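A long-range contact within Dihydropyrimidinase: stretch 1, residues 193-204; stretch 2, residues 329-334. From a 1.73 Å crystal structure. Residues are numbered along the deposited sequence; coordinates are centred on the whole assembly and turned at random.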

# COMPACT_ATOMS: atom_id res chain seq x y z
N LEU A 193 -25.21 -14.50 -1.23
CA LEU A 193 -25.69 -13.55 -2.27
C LEU A 193 -26.55 -14.18 -3.34
O LEU A 193 -27.53 -13.58 -3.78
CB LEU A 193 -24.53 -12.77 -2.89
CG LEU A 193 -23.73 -11.86 -1.92
CD1 LEU A 193 -22.53 -11.21 -2.69
CD2 LEU A 193 -24.60 -10.75 -1.25
N THR A 194 -26.20 -15.38 -3.80
CA THR A 194 -26.99 -16.00 -4.88
C THR A 194 -28.38 -16.37 -4.36
O THR A 194 -29.36 -16.22 -5.07
CB THR A 194 -26.38 -17.27 -5.48
OG1 THR A 194 -26.36 -18.30 -4.50
CG2 THR A 194 -24.97 -17.01 -6.01
N LYS A 195 -28.45 -16.81 -3.10
CA LYS A 195 -29.72 -17.15 -2.50
C LYS A 195 -30.61 -15.93 -2.28
O LYS A 195 -31.82 -15.98 -2.55
CB LYS A 195 -29.51 -17.93 -1.20
CG LYS A 195 -29.21 -19.40 -1.51
CD LYS A 195 -28.77 -20.15 -0.32
CE LYS A 195 -28.55 -21.60 -0.71
NZ LYS A 195 -27.69 -22.28 0.27
N GLN A 196 -30.00 -14.83 -1.89
CA GLN A 196 -30.71 -13.57 -1.72
C GLN A 196 -31.23 -13.08 -3.08
O GLN A 196 -32.40 -12.65 -3.21
CB GLN A 196 -29.77 -12.54 -1.11
CG GLN A 196 -30.27 -11.10 -1.12
CD GLN A 196 -29.27 -10.14 -0.46
OE1 GLN A 196 -29.17 -10.09 0.78
NE2 GLN A 196 -28.50 -9.43 -1.27
N ALA A 197 -30.40 -13.22 -4.11
CA ALA A 197 -30.80 -12.75 -5.44
C ALA A 197 -32.06 -13.50 -5.87
O ALA A 197 -33.02 -12.90 -6.38
CB ALA A 197 -29.66 -13.00 -6.48
N LEU A 198 -32.05 -14.80 -5.69
CA LEU A 198 -33.14 -15.64 -6.17
C LEU A 198 -34.41 -15.36 -5.36
O LEU A 198 -35.51 -15.33 -5.92
CB LEU A 198 -32.79 -17.11 -6.04
CG LEU A 198 -31.73 -17.68 -6.99
CD1 LEU A 198 -31.54 -19.15 -6.64
CD2 LEU A 198 -32.16 -17.50 -8.46
N ALA A 199 -34.24 -15.14 -4.05
CA ALA A 199 -35.35 -14.74 -3.18
C ALA A 199 -36.02 -13.45 -3.64
O ALA A 199 -37.21 -13.23 -3.37
CB ALA A 199 -34.88 -14.61 -1.73
N GLU A 200 -35.27 -12.58 -4.29
CA GLU A 200 -35.80 -11.30 -4.73
C GLU A 200 -36.34 -11.37 -6.16
O GLU A 200 -36.74 -10.36 -6.71
CB GLU A 200 -34.74 -10.22 -4.63
CG GLU A 200 -34.19 -10.06 -3.22
CD GLU A 200 -33.36 -8.81 -3.06
OE1 GLU A 200 -32.23 -8.76 -3.61
OE2 GLU A 200 -33.84 -7.87 -2.38
N GLY A 201 -36.31 -12.56 -6.75
CA GLY A 201 -36.77 -12.76 -8.12
C GLY A 201 -35.75 -12.36 -9.18
O GLY A 201 -36.09 -12.25 -10.38
N ASN A 202 -34.50 -12.18 -8.77
CA ASN A 202 -33.44 -11.79 -9.70
C ASN A 202 -32.75 -13.02 -10.27
O ASN A 202 -31.88 -13.62 -9.63
CB ASN A 202 -32.43 -10.84 -9.01
CG ASN A 202 -33.04 -9.47 -8.69
OD1 ASN A 202 -33.90 -9.00 -9.40
ND2 ASN A 202 -32.62 -8.87 -7.58
N THR A 203 -33.19 -13.44 -11.44
CA THR A 203 -32.84 -14.77 -11.92
C THR A 203 -32.09 -14.76 -13.24
O THR A 203 -31.66 -15.81 -13.69
CB THR A 203 -34.09 -15.64 -12.11
OG1 THR A 203 -34.96 -14.98 -13.03
CG2 THR A 203 -34.80 -15.86 -10.77
N ASP A 204 -32.02 -13.59 -13.90
CA ASP A 204 -31.37 -13.44 -15.21
C ASP A 204 -29.84 -13.68 -15.09
O ASP A 204 -29.28 -13.56 -13.98
CB ASP A 204 -31.59 -12.01 -15.76
CG ASP A 204 -32.93 -11.84 -16.50
OD1 ASP A 204 -33.64 -12.83 -16.72
OD2 ASP A 204 -33.25 -10.68 -16.86
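Stretch 2 329-334: RRDFTK

Stretch 1 is the last part of a helix, through Ala199, followed by a loop that leads to Asp204. The helix ends in a Schellman motif. Gly201 takes positive phi (81°), Gly201 N bonds to Leu198 O at 3.0 Å, and Asn202 N bonds to Ala197 O at 2.9 Å. The chain turns there, and the loop brings Thr203 beside stretch 2.

Stretch 2 begins as loop and ends in a short 3-10 segment, 332-334. Arg330 also has positive phi (81°), and Asp331 is extended (-160/95). Lys334 N bonds to Asp331 O at 2.9 Å, which closes the turn. Stretch 2 meets stretch 1 at two levels. Asp331 lies beside Thr203, with their CA atoms 4.8 Å apart. Thr333 lies beside Thr194, with their CA atoms 7.2 Å apart. Stretch 2 therefore passes from the loop of stretch 1 back toward the earlier part of its helix.

Phe332 is the centre of the contact. Its CB points toward stretch 1, and it is buried, with 106 Å² covered by that stretch. Chi1 is p (70°) and chi2 is -92°. This conformation carries the ring between the helix and the loop. Ala197 CB lies 4.0 Å from Phe332 CE1, near the ring plane. Leu198 CD2 lies 3.9 Å from the same Phe332 CE1, obliquely. Thr194 CB approaches Phe332 CZ at 4.0 Å. From the loop, Asn202 O reaches the ring edge, 3.4 Å from Phe332 CE1. Asp204 O lies 3.5 Å from Phe332 CB. The pocket thus combines apolar side chains with backbone oxygens.

One hydrogen bond joins the two stretches. Phe332 N donates to Thr203 O at 3.1 Å, but the angle of 125° makes it weak. Thr203 has chi1 p (58°), and its CB packs 3.2 Å from Arg330 O. Arg330 is modelled only as backbone, so the contact says nothing about its side chain.

Leu198 has chi1 m (-71°) and chi2 t (179°), a common leucine rotamer on a helix. Leu198 CD1 lies 3.8 Å from Thr333 CG2, and Leu198 CD2 lies 3.5 Å from Asp331 OD1 and 3.9 Å from Phe332 CE1.

Asp331 has a CB that points away from stretch 1, yet chi1 t (178°) brings its carboxylate nearer. There OD1 of Asp331 accepts from Thr333 N at 3.0 Å and from Thr333 OG1 at 2.7 Å. These bonds brace the start of the 3-10 turn. They also fit the chi1 p (74°) of Thr333, which directs OG1 to the carboxylate and places CG2 against Thr194 and Leu198. Thr333 CG2 packs 3.8 Å from Thr194 CB. Lys334 NZ forms a long salt bridge with Asp331 OD2 at 3.8 Å. Lys334 itself does not touch stretch 1.

Thr194 has chi1 p (66°). Its OG1 is hydrogen-bonded to a residue just outside the stretches. Its closest contacts with stretch 2 are made by CB.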

# COMPACT_ATOMS: atom_id res chain seq x y z
N ARG A 329 -32.21 -21.46 -17.62
CA ARG A 329 -33.32 -20.55 -17.92
C ARG A 329 -34.15 -20.40 -16.65
O ARG A 329 -34.58 -21.41 -16.03
CB ARG A 329 -34.18 -21.09 -19.05
CG ARG A 329 -33.62 -20.84 -20.40
CD ARG A 329 -34.66 -21.03 -21.45
NE ARG A 329 -34.07 -20.93 -22.78
CZ ARG A 329 -33.98 -19.80 -23.46
NH1 ARG A 329 -34.41 -18.66 -22.91
NH2 ARG A 329 -33.44 -19.80 -24.68
N ARG A 330 -34.38 -19.16 -16.27
CA ARG A 330 -35.17 -18.86 -15.09
C ARG A 330 -34.41 -18.95 -13.79
O ARG A 330 -34.97 -18.67 -12.74
N ASP A 331 -33.15 -19.40 -13.81
CA ASP A 331 -32.41 -19.52 -12.53
C ASP A 331 -30.91 -19.56 -12.82
O ASP A 331 -30.39 -20.61 -13.19
CB ASP A 331 -32.83 -20.83 -11.82
CG ASP A 331 -32.09 -21.05 -10.52
OD1 ASP A 331 -31.11 -20.30 -10.23
OD2 ASP A 331 -32.46 -22.01 -9.78
N PHE A 332 -30.26 -18.40 -12.75
CA PHE A 332 -28.85 -18.29 -13.21
C PHE A 332 -27.94 -19.24 -12.43
O PHE A 332 -26.85 -19.58 -12.91
CB PHE A 332 -28.36 -16.86 -13.05
CG PHE A 332 -28.18 -16.46 -11.60
CD1 PHE A 332 -29.19 -15.85 -10.90
CD2 PHE A 332 -26.97 -16.67 -10.96
CE1 PHE A 332 -29.03 -15.49 -9.56
CE2 PHE A 332 -26.78 -16.27 -9.65
CZ PHE A 332 -27.81 -15.72 -8.93
N THR A 333 -28.36 -19.66 -11.23
CA THR A 333 -27.52 -20.58 -10.43
C THR A 333 -27.42 -21.96 -11.05
O THR A 333 -26.54 -22.75 -10.69
CB THR A 333 -27.97 -20.70 -8.93
OG1 THR A 333 -29.16 -21.50 -8.84
CG2 THR A 333 -28.11 -19.34 -8.21
N LYS A 334 -28.32 -22.28 -11.97
CA LYS A 334 -28.28 -23.57 -12.65
C LYS A 334 -27.69 -23.52 -14.04
O LYS A 334 -27.72 -24.51 -14.77
CB LYS A 334 -29.68 -24.21 -12.69
CG LYS A 334 -30.18 -24.51 -11.27
CD LYS A 334 -31.50 -25.29 -11.30
CE LYS A 334 -31.92 -25.63 -9.86
NZ LYS A 334 -33.41 -25.74 -9.79